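Local atomic coordinates of 2,3-dihydroxybenzoate-AMP ligase (Mycobacterium smegmatis, PDB entry 5KEI), a protein that belongs to the AMP-binding enzymes of the ANL superfamily, pairing a large AMP-binding domain with the small C-terminal domain of that family. Residues 146-151 with 172-177; 324-329 with 344-349; 470-475 with 517-522. One frame throughout, in Å; residues are numbered along the deposited sequence.

Contact 1: 146-151 with 172-177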
loop_
_atom_site.group_PDB
_atom_site.type_symbol
_atom_site.label_atom_id
_atom_site.label_comp_id
_atom_site.label_asym_id
_atom_site.label_seq_id
_atom_site.Cartn_x
_atom_site.Cartn_y
_atom_site.Cartn_z
ATOM N N LEU A 146 -11.935 15.206 -4.449
ATOM C CA LEU A 146 -10.719 14.831 -5.150
ATOM C C LEU A 146 -9.704 15.976 -5.095
ATOM O O LEU A 146 -10.009 17.095 -5.519
ATOM C CB LEU A 146 -11.032 14.480 -6.597
ATOM C CG LEU A 146 -9.821 14.331 -7.529
ATOM C CD1 LEU A 146 -8.953 13.129 -7.164
ATOM C CD2 LEU A 146 -10.275 14.240 -8.991
ATOM N N VAL A 147 -8.509 15.710 -4.566
ATOM C CA VAL A 147 -7.460 16.724 -4.525
ATOM C C VAL A 147 -6.384 16.389 -5.553
ATOM O O VAL A 147 -5.863 15.276 -5.566
ATOM C CB VAL A 147 -6.839 16.839 -3.132
ATOM C CG1 VAL A 147 -5.729 17.887 -3.126
ATOM C CG2 VAL A 147 -7.927 17.171 -2.093
ATOM N N VAL A 148 -6.082 17.345 -6.430
ATOM C CA VAL A 148 -5.076 17.160 -7.471
ATOM C C VAL A 148 -4.214 18.387 -7.667
ATOM O O VAL A 148 -4.541 19.470 -7.181
ATOM C CB VAL A 148 -5.704 16.826 -8.835
ATOM C CG1 VAL A 148 -6.101 15.361 -8.906
ATOM C CG2 VAL A 148 -6.877 17.767 -9.127
ATOM N N ALA A 149 -3.116 18.206 -8.396
ATOM C CA ALA A 149 -2.258 19.311 -8.820
ATOM C C ALA A 149 -2.175 19.371 -10.355
ATOM O O ALA A 149 -2.416 18.369 -11.036
ATOM C CB ALA A 149 -0.883 19.174 -8.212
ATOM N N ASP A 150 -1.842 20.539 -10.904
ATOM C CA ASP A 150 -1.889 20.714 -12.359
ATOM C C ASP A 150 -0.672 20.098 -13.072
ATOM O O ASP A 150 -0.587 20.130 -14.299
ATOM C CB ASP A 150 -2.035 22.203 -12.728
ATOM C CG ASP A 150 -0.988 23.087 -12.065
ATOM O OD1 ASP A 150 -0.093 22.543 -11.367
ATOM O OD2 ASP A 150 -1.066 24.330 -12.256
ATOM N N THR A 151 0.254 19.523 -12.307
ATOM C CA THR A 151 1.372 18.790 -12.899
ATOM C C THR A 151 1.535 17.391 -12.305
ATOM O O THR A 151 1.205 17.147 -11.141
ATOM C CB THR A 151 2.698 19.549 -12.737
ATOM O OG1 THR A 151 3.729 18.861 -13.462
ATOM C CG2 THR A 151 3.080 19.682 -11.256
ATOM N N ARG A 172 -18.405 15.494 -5.145
ATOM C CA ARG A 172 -19.037 16.808 -5.216
ATOM C C ARG A 172 -18.035 17.947 -5.341
ATOM O O ARG A 172 -18.373 19.040 -5.800
ATOM C CB ARG A 172 -19.916 17.029 -3.980
ATOM C CG ARG A 172 -21.339 17.482 -4.293
ATOM C CD ARG A 172 -22.139 17.807 -3.014
ATOM N NE ARG A 172 -23.249 18.745 -3.225
ATOM C CZ ARG A 172 -23.117 20.069 -3.279
ATOM N NH1 ARG A 172 -21.921 20.628 -3.147
ATOM N NH2 ARG A 172 -24.179 20.842 -3.464
ATOM N N HIS A 173 -16.797 17.693 -4.929
ATOM C CA HIS A 173 -15.769 18.730 -4.923
ATOM C C HIS A 173 -14.493 18.278 -5.587
ATOM O O HIS A 173 -14.022 17.173 -5.351
ATOM C CB HIS A 173 -15.444 19.160 -3.491
ATOM C CG HIS A 173 -16.626 19.666 -2.734
ATOM N ND1 HIS A 173 -17.320 20.799 -3.111
ATOM C CD2 HIS A 173 -17.252 19.187 -1.631
ATOM C CE1 HIS A 173 -18.310 21.004 -2.261
ATOM N NE2 HIS A 173 -18.286 20.043 -1.351
ATOM N N VAL A 174 -13.935 19.149 -6.414
ATOM C CA VAL A 174 -12.584 18.971 -6.904
ATOM C C VAL A 174 -11.712 20.144 -6.456
ATOM O O VAL A 174 -12.041 21.299 -6.734
ATOM C CB VAL A 174 -12.554 18.849 -8.423
ATOM C CG1 VAL A 174 -11.113 18.647 -8.910
ATOM C CG2 VAL A 174 -13.454 17.705 -8.870
ATOM N N LEU A 175 -10.617 19.844 -5.752
ATOM C CA LEU A 175 -9.687 20.869 -5.276
ATOM C C LEU A 175 -8.360 20.753 -6.002
ATOM O O LEU A 175 -7.680 19.729 -5.924
ATOM C CB LEU A 175 -9.469 20.757 -3.770
ATOM C CG LEU A 175 -10.640 21.117 -2.847
ATOM C CD1 LEU A 175 -11.627 19.968 -2.771
ATOM C CD2 LEU A 175 -10.136 21.477 -1.456
ATOM N N VAL A 176 -8.001 21.806 -6.721
ATOM C CA VAL A 176 -6.821 21.791 -7.559
ATOM C C VAL A 176 -5.726 22.694 -6.987
ATOM O O VAL A 176 -5.926 23.900 -6.814
ATOM C CB VAL A 176 -7.159 22.238 -9.002
ATOM C CG1 VAL A 176 -5.920 22.160 -9.897
ATOM C CG2 VAL A 176 -8.290 21.392 -9.557
ATOM N N ASP A 177 -4.580 22.095 -6.682
ATOM C CA ASP A 177 -3.382 22.847 -6.337
ATOM C C ASP A 177 -2.774 23.376 -7.639
ATOM O O ASP A 177 -2.020 22.669 -8.312
ATOM C CB ASP A 177 -2.391 21.961 -5.564
ATOM C CG ASP A 177 -1.185 22.730 -5.036
ATOM O OD1 ASP A 177 -1.362 23.855 -4.533
ATOM O OD2 ASP A 177 -0.053 22.199 -5.114
HETATM O O HOH W 1 0.857 22.896 -8.658
#

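Contact 2: 324-329 with 344-349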
loop_
_atom_site.group_PDB
_atom_site.type_symbol
_atom_site.label_atom_id
_atom_site.label_comp_id
_atom_site.label_asym_id
_atom_site.label_seq_id
_atom_site.Cartn_x
_atom_site.Cartn_y
_atom_site.Cartn_z
ATOM N N ARG A 324 23.437 7.871 5.938
ATOM C CA ARG A 324 23.749 6.840 6.913
ATOM C C ARG A 324 22.778 5.678 6.817
ATOM O O ARG A 324 23.065 4.579 7.285
ATOM C CB ARG A 324 23.704 7.408 8.326
ATOM C CG ARG A 324 22.314 7.784 8.783
ATOM C CD ARG A 324 22.067 7.247 10.165
ATOM N NE ARG A 324 20.739 7.562 10.693
ATOM C CZ ARG A 324 19.887 6.661 11.172
ATOM N NH1 ARG A 324 20.212 5.374 11.174
ATOM N NH2 ARG A 324 18.711 7.052 11.654
ATOM N N LEU A 325 21.617 5.939 6.223
ATOM C CA LEU A 325 20.597 4.922 6.044
ATOM C C LEU A 325 20.024 5.022 4.642
ATOM O O LEU A 325 19.330 5.985 4.312
ATOM C CB LEU A 325 19.476 5.060 7.089
ATOM C CG LEU A 325 18.281 4.091 6.943
ATOM C CD1 LEU A 325 18.672 2.652 7.210
ATOM C CD2 LEU A 325 17.160 4.493 7.856
ATOM N N LEU A 326 20.336 4.026 3.824
ATOM C CA LEU A 326 19.700 3.840 2.530
ATOM C C LEU A 326 18.833 2.592 2.568
ATOM O O LEU A 326 19.339 1.474 2.551
ATOM C CB LEU A 326 20.737 3.729 1.422
ATOM C CG LEU A 326 20.168 3.472 0.025
ATOM C CD1 LEU A 326 19.227 4.583 -0.329
ATOM C CD2 LEU A 326 21.282 3.406 -0.977
ATOM N N GLN A 327 17.523 2.792 2.662
ATOM C CA GLN A 327 16.584 1.687 2.590
ATOM C C GLN A 327 16.359 1.325 1.136
ATOM O O GLN A 327 16.297 2.208 0.275
ATOM C CB GLN A 327 15.229 2.030 3.225
ATOM C CG GLN A 327 15.235 2.558 4.641
ATOM C CD GLN A 327 13.817 2.933 5.103
ATOM O OE1 GLN A 327 13.214 3.891 4.599
ATOM N NE2 GLN A 327 13.268 2.146 6.026
ATOM N N VAL A 328 16.232 0.031 0.860
ATOM C CA VAL A 328 15.868 -0.432 -0.472
ATOM C C VAL A 328 14.765 -1.486 -0.373
ATOM O O VAL A 328 14.885 -2.473 0.347
ATOM C CB VAL A 328 17.080 -0.975 -1.220
ATOM C CG1 VAL A 328 16.673 -1.497 -2.612
ATOM C CG2 VAL A 328 18.141 0.121 -1.339
ATOM N N GLY A 329 13.663 -1.235 -1.069
ATOM C CA GLY A 329 12.504 -2.102 -1.016
ATOM C C GLY A 329 11.707 -1.958 -2.294
ATOM O O GLY A 329 12.130 -1.268 -3.208
ATOM N N ALA A 344 29.611 1.628 -3.081
ATOM C CA ALA A 344 29.628 2.846 -3.877
ATOM C C ALA A 344 28.774 3.966 -3.279
ATOM O O ALA A 344 28.983 5.134 -3.603
ATOM C CB ALA A 344 29.172 2.538 -5.291
ATOM N N LEU A 345 27.819 3.623 -2.417
ATOM C CA LEU A 345 26.900 4.630 -1.862
ATOM C C LEU A 345 27.020 4.827 -0.355
ATOM O O LEU A 345 27.238 5.941 0.109
ATOM C CB LEU A 345 25.446 4.276 -2.190
ATOM C CG LEU A 345 24.947 4.459 -3.621
ATOM C CD1 LEU A 345 23.445 4.167 -3.675
ATOM C CD2 LEU A 345 25.245 5.869 -4.113
ATOM N N THR A 346 26.840 3.746 0.396
ATOM C CA THR A 346 26.852 3.774 1.854
ATOM C C THR A 346 26.756 2.340 2.385
ATOM O O THR A 346 25.952 1.543 1.887
ATOM C CB THR A 346 25.682 4.629 2.460
ATOM O OG1 THR A 346 25.676 4.483 3.886
ATOM C CG2 THR A 346 24.312 4.194 1.913
ATOM N N PRO A 347 27.576 2.005 3.400
ATOM C CA PRO A 347 27.465 0.679 4.016
ATOM C C PRO A 347 26.135 0.545 4.747
ATOM O O PRO A 347 25.709 -0.571 5.059
ATOM C CB PRO A 347 28.645 0.642 4.994
ATOM C CG PRO A 347 28.928 2.066 5.300
ATOM C CD PRO A 347 28.598 2.840 4.056
ATOM N N GLY A 348 25.500 1.690 5.005
ATOM C CA GLY A 348 24.270 1.775 5.774
ATOM C C GLY A 348 23.025 1.377 4.996
ATOM O O GLY A 348 21.992 2.018 5.106
ATOM N N LEU A 349 23.143 0.316 4.208
ATOM C CA LEU A 349 22.036 -0.261 3.478
ATOM C C LEU A 349 21.088 -0.924 4.452
ATOM O O LEU A 349 21.523 -1.563 5.416
ATOM C CB LEU A 349 22.538 -1.282 2.452
ATOM C CG LEU A 349 21.554 -2.322 1.899
ATOM C CD1 LEU A 349 20.554 -1.667 0.942
ATOM C CD2 LEU A 349 22.288 -3.506 1.230
#

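Contact 3: 470-475 with 517-522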
loop_
_atom_site.group_PDB
_atom_site.type_symbol
_atom_site.label_atom_id
_atom_site.label_comp_id
_atom_site.label_asym_id
_atom_site.label_seq_id
_atom_site.Cartn_x
_atom_site.Cartn_y
_atom_site.Cartn_z
ATOM N N LEU A 470 -4.121 -17.299 -12.280
ATOM C CA LEU A 470 -4.270 -16.166 -11.375
ATOM C C LEU A 470 -4.714 -14.884 -12.070
ATOM O O LEU A 470 -5.652 -14.241 -11.620
ATOM C CB LEU A 470 -2.956 -15.909 -10.633
ATOM C CG LEU A 470 -2.499 -17.094 -9.787
ATOM C CD1 LEU A 470 -1.236 -16.718 -9.038
ATOM C CD2 LEU A 470 -3.619 -17.554 -8.835
ATOM N N ASP A 471 -4.056 -14.490 -13.155
ATOM C CA ASP A 471 -4.496 -13.260 -13.788
ATOM C C ASP A 471 -5.761 -13.483 -14.639
ATOM O O ASP A 471 -6.585 -12.574 -14.772
ATOM C CB ASP A 471 -3.376 -12.630 -14.621
ATOM C CG ASP A 471 -3.804 -11.299 -15.262
ATOM O OD1 ASP A 471 -4.236 -10.365 -14.525
ATOM O OD2 ASP A 471 -3.706 -11.183 -16.506
ATOM N N LEU A 472 -5.940 -14.682 -15.188
ATOM C CA LEU A 472 -7.201 -14.982 -15.851
ATOM C C LEU A 472 -8.362 -14.831 -14.864
ATOM O O LEU A 472 -9.397 -14.263 -15.205
ATOM C CB LEU A 472 -7.192 -16.391 -16.448
ATOM C CG LEU A 472 -8.526 -16.818 -17.072
ATOM C CD1 LEU A 472 -9.059 -15.769 -18.043
ATOM C CD2 LEU A 472 -8.394 -18.160 -17.771
ATOM N N GLU A 473 -8.168 -15.346 -13.649
ATOM C CA GLU A 473 -9.162 -15.280 -12.582
ATOM C C GLU A 473 -9.438 -13.848 -12.160
ATOM O O GLU A 473 -10.573 -13.491 -11.883
ATOM C CB GLU A 473 -8.706 -16.083 -11.365
ATOM C CG GLU A 473 -8.955 -17.561 -11.479
ATOM C CD GLU A 473 -8.085 -18.381 -10.539
ATOM O OE1 GLU A 473 -7.573 -17.827 -9.530
ATOM O OE2 GLU A 473 -7.919 -19.591 -10.820
ATOM N N GLU A 474 -8.397 -13.026 -12.097
ATOM C CA GLU A 474 -8.603 -11.637 -11.716
ATOM C C GLU A 474 -9.464 -10.905 -12.755
ATOM O O GLU A 474 -10.297 -10.084 -12.393
ATOM C CB GLU A 474 -7.261 -10.928 -11.508
ATOM C CG GLU A 474 -6.523 -11.349 -10.226
ATOM C CD GLU A 474 -7.293 -11.010 -8.952
ATOM O OE1 GLU A 474 -8.068 -10.024 -8.959
ATOM O OE2 GLU A 474 -7.120 -11.727 -7.939
ATOM N N HIS A 475 -9.261 -11.219 -14.034
ATOM C CA HIS A 475 -10.021 -10.635 -15.143
ATOM C C HIS A 475 -11.502 -10.992 -15.082
ATOM O O HIS A 475 -12.371 -10.157 -15.342
ATOM C CB HIS A 475 -9.470 -11.119 -16.502
ATOM C CG HIS A 475 -8.229 -10.411 -16.963
ATOM N ND1 HIS A 475 -8.221 -9.081 -17.318
ATOM C CD2 HIS A 475 -6.970 -10.867 -17.168
ATOM C CE1 HIS A 475 -7.003 -8.742 -17.708
ATOM N NE2 HIS A 475 -6.228 -9.805 -17.622
ATOM N N ALA A 517 -16.612 -12.236 -24.307
ATOM C CA ALA A 517 -16.710 -10.835 -24.719
ATOM C C ALA A 517 -16.103 -9.895 -23.664
ATOM O O ALA A 517 -15.401 -8.938 -23.998
ATOM C CB ALA A 517 -18.161 -10.468 -24.982
ATOM N N HIS A 518 -16.379 -10.179 -22.392
ATOM C CA HIS A 518 -15.843 -9.388 -21.280
ATOM C C HIS A 518 -14.329 -9.474 -21.226
ATOM O O HIS A 518 -13.651 -8.481 -20.952
ATOM C CB HIS A 518 -16.440 -9.859 -19.948
ATOM C CG HIS A 518 -15.869 -9.168 -18.747
ATOM N ND1 HIS A 518 -16.400 -8.002 -18.235
ATOM C CD2 HIS A 518 -14.813 -9.481 -17.955
ATOM C CE1 HIS A 518 -15.697 -7.629 -17.180
ATOM N NE2 HIS A 518 -14.728 -8.509 -16.990
ATOM N N LEU A 519 -13.795 -10.667 -21.480
ATOM C CA LEU A 519 -12.345 -10.847 -21.489
ATOM C C LEU A 519 -11.652 -10.104 -22.631
ATOM O O LEU A 519 -10.525 -9.643 -22.469
ATOM C CB LEU A 519 -11.990 -12.330 -21.563
ATOM C CG LEU A 519 -12.427 -13.094 -20.322
ATOM C CD1 LEU A 519 -11.884 -14.500 -20.370
ATOM C CD2 LEU A 519 -11.969 -12.363 -19.069
ATOM N N GLU A 520 -12.317 -9.997 -23.778
ATOM C CA GLU A 520 -11.726 -9.359 -24.950
ATOM C C GLU A 520 -11.663 -7.834 -24.794
ATOM O O GLU A 520 -10.663 -7.202 -25.145
ATOM C CB GLU A 520 -12.514 -9.732 -26.207
ATOM C CG GLU A 520 -12.054 -9.002 -27.453
ATOM C CD GLU A 520 -12.985 -9.224 -28.625
ATOM O OE1 GLU A 520 -14.167 -9.558 -28.384
ATOM O OE2 GLU A 520 -12.533 -9.065 -29.782
ATOM N N GLN A 521 -12.736 -7.258 -24.260
ATOM C CA GLN A 521 -12.785 -5.828 -23.944
ATOM C C GLN A 521 -11.690 -5.418 -22.948
ATOM O O GLN A 521 -11.267 -4.259 -22.933
ATOM C CB GLN A 521 -14.161 -5.448 -23.386
ATOM C CG GLN A 521 -15.318 -5.630 -24.377
ATOM C CD GLN A 521 -15.211 -4.707 -25.593
ATOM O OE1 GLN A 521 -14.756 -5.123 -26.667
ATOM N NE2 GLN A 521 -15.643 -3.454 -25.433
ATOM N N ARG A 522 -11.234 -6.367 -22.127
ATOM C CA ARG A 522 -10.181 -6.103 -21.147
ATOM C C ARG A 522 -8.788 -6.393 -21.709
ATOM O O ARG A 522 -7.786 -6.178 -21.033
ATOM C CB ARG A 522 -10.414 -6.929 -19.873
ATOM C CG ARG A 522 -11.752 -6.646 -19.173
ATOM C CD ARG A 522 -11.813 -7.301 -17.797
ATOM N NE ARG A 522 -10.598 -7.028 -17.033
ATOM C CZ ARG A 522 -10.415 -5.920 -16.326
ATOM N NH1 ARG A 522 -11.378 -5.006 -16.291
ATOM N NH2 ARG A 522 -9.287 -5.730 -15.660
#

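Contact 1: 146-151 with 172-177
The His173 imidazole has the CB of Arg172 over one face, 4.2 Å above the ring plane and displaced toward the rim, while its CE1 meets the guanidinium of Arg172 edge-on. The end of this ring leads away from 146-151, and its NE2 makes a weak hydrogen bond to Leu90 O. The backbone carries the main pairing, with apolar side-chain contacts beside it. The strands run parallel, 22° apart, and three straight bonds join them: Leu175 N to Leu146 O (2.8 Å), Val148 N to Leu175 O (2.9 Å) and Asp177 N to Val148 O (2.7 Å), each nearly along its C=O axis. Past the end of strand 145-149, a water donates to Asp150 OD1 and to Asp177 O, 2.9 Å from each. Val148 chi1 of -79° sets CG1 anti to the carbonyl carbon and leaves CG2 in the crowded position, obliquely against Val176 CG2 at 3.9 Å. Helix 158-167 makes the beta-alpha-beta crossover between the strands and packs on the face of Leu146 and Val174 through Leu164, Ala161 and Val165. Trp186 of helix 186-190 lies against Val147, Leu175 and Asp177 on the other face, and strand 97-101 continues the sheet beside 145-149.

Contact 2: 324-329 with 344-349
Gly348 O is gripped by two donors of unequal strength from the strand 325-328. The first is Leu326 N, at 2.9 Å from Gly348 O with an N-H...O angle of 162°; the donor stands above the carbonyl plane, 35° out of it, so the bond is straight at hydrogen but does not follow a lone pair. The second is the CA-H of Leu325, whose CA lies 3.4 Å from Gly348 O. A further CA-H contact runs from Leu349 CA to Leu326 O at 3.3 Å, as expected where parallel pairing begins, and Leu326 and Leu349 form the one beta bridge between the segments.

Ahead of that bridge the chain is shaped by an ST turn: Thr346 OG1, anti to its own backbone N, accepts from Gly348 N at 3.0 Å. The same rotamer places Thr346 CG2 in the crowded position between N and carbonyl carbon, where it meets Leu326 CB at 3.6 Å. Leu326 also carries its CG anti to the backbone N, and its CD2 reaches Leu345 CD1 at 3.5 Å, the two side chains crossing obliquely. Further along, Val328 CG2 touches Leu349 CD1 at 3.8 Å, again obliquely. Val341 of helix 335-344 and Leu301 of strand 298-301 also pack on Leu326.

The polar ends of Arg324 and Gln327 are committed elsewhere: Arg324 NE forms a salt bridge with Asp247 and its NH2 a hydrogen bond to Cys241 O, while Gln327 NE2 serves Cys263 O and Gln350 OE1. In this beta-alpha-beta crossover through helix 335-344, the polar part of the contact is confined to the backbone and the side-chain part is apolar. With a single conventional bond and no charge pair, the hold between the segments should come largely from side-chain packing, with backbone pairing continuing to Gln350, which bonds Leu326.

Contact 3: 470-475 with 517-522
His475 lays its CB on Leu519 CD2, 3.8 Å away, and presents the edge of its ring to Arg522. Arg522 NE donates to His475 ND1 at 3.2 Å with an angle of 172°. The donor lies almost in the ring plane and the acceptor almost in the guanidinium plane, although the two planes are turned 57° apart; edge meets edge in a twisted approach, not a stack. Arg522 gets there through a bend at chi3 that turns NE toward the ring.

At the other ring nitrogen, His475 NE2 donates weakly to Asp471 OD2 at 3.1 Å, one helical turn earlier. With ND1 accepting and NE2 donating, the geometry is consistent with a neutral ring protonated at NE2, and the straight bond to Arg522, with the weak one to Asp471, would limit its rotation.

The carbonyl of the same residue forms a second meeting point. His518 NE2 approaches His475 O at 3.3 Å, in a weak hydrogen bond with the oxygen at the ring edge; the stronger partner of this NE2 is Thr478 OG1, which also bonds His475 O. Arg522 CG lies over one face of the His518 ring, 4.1 Å above its plane and toward the rim. Beside the polar contacts, Leu472 CD1 touches Leu519 CD1 at 3.9 Å, the side chains crossing at about a right angle.

The axes of the helix segments 470-475 and 517-521 pass 11.1 Å apart at 105°, so contact is made by side chains, with His475 O the backbone atom that takes part. The two helices are separated in the chain by strands 482-492 and 498-505, and their packing is in keeping with the small alpha/beta C-terminal domain of ANL-superfamily enzymes.

In the fold
The three contacts follow one another along the chain without interleaving and do not touch. Contact 1 joins neighbouring strands of a mixed seven-stranded sheet, whereas contact 2 belongs to a separate mixed nine-stranded sheet; their centres lie about 36 Å apart, though both belong to the large AMP-binding part. Contact 3 packs two helices in the small C-terminal domain, with its centre about 32 Å from that of contact 1 and 41 Å from that of contact 2. Nearest atoms of any pair are about 20 Å or more apart. Contacts 1 and 2 thus each connect strands within one sheet of the large domain, and contact 3 is internal to the small one, consistent with the two-domain build of this superfamily.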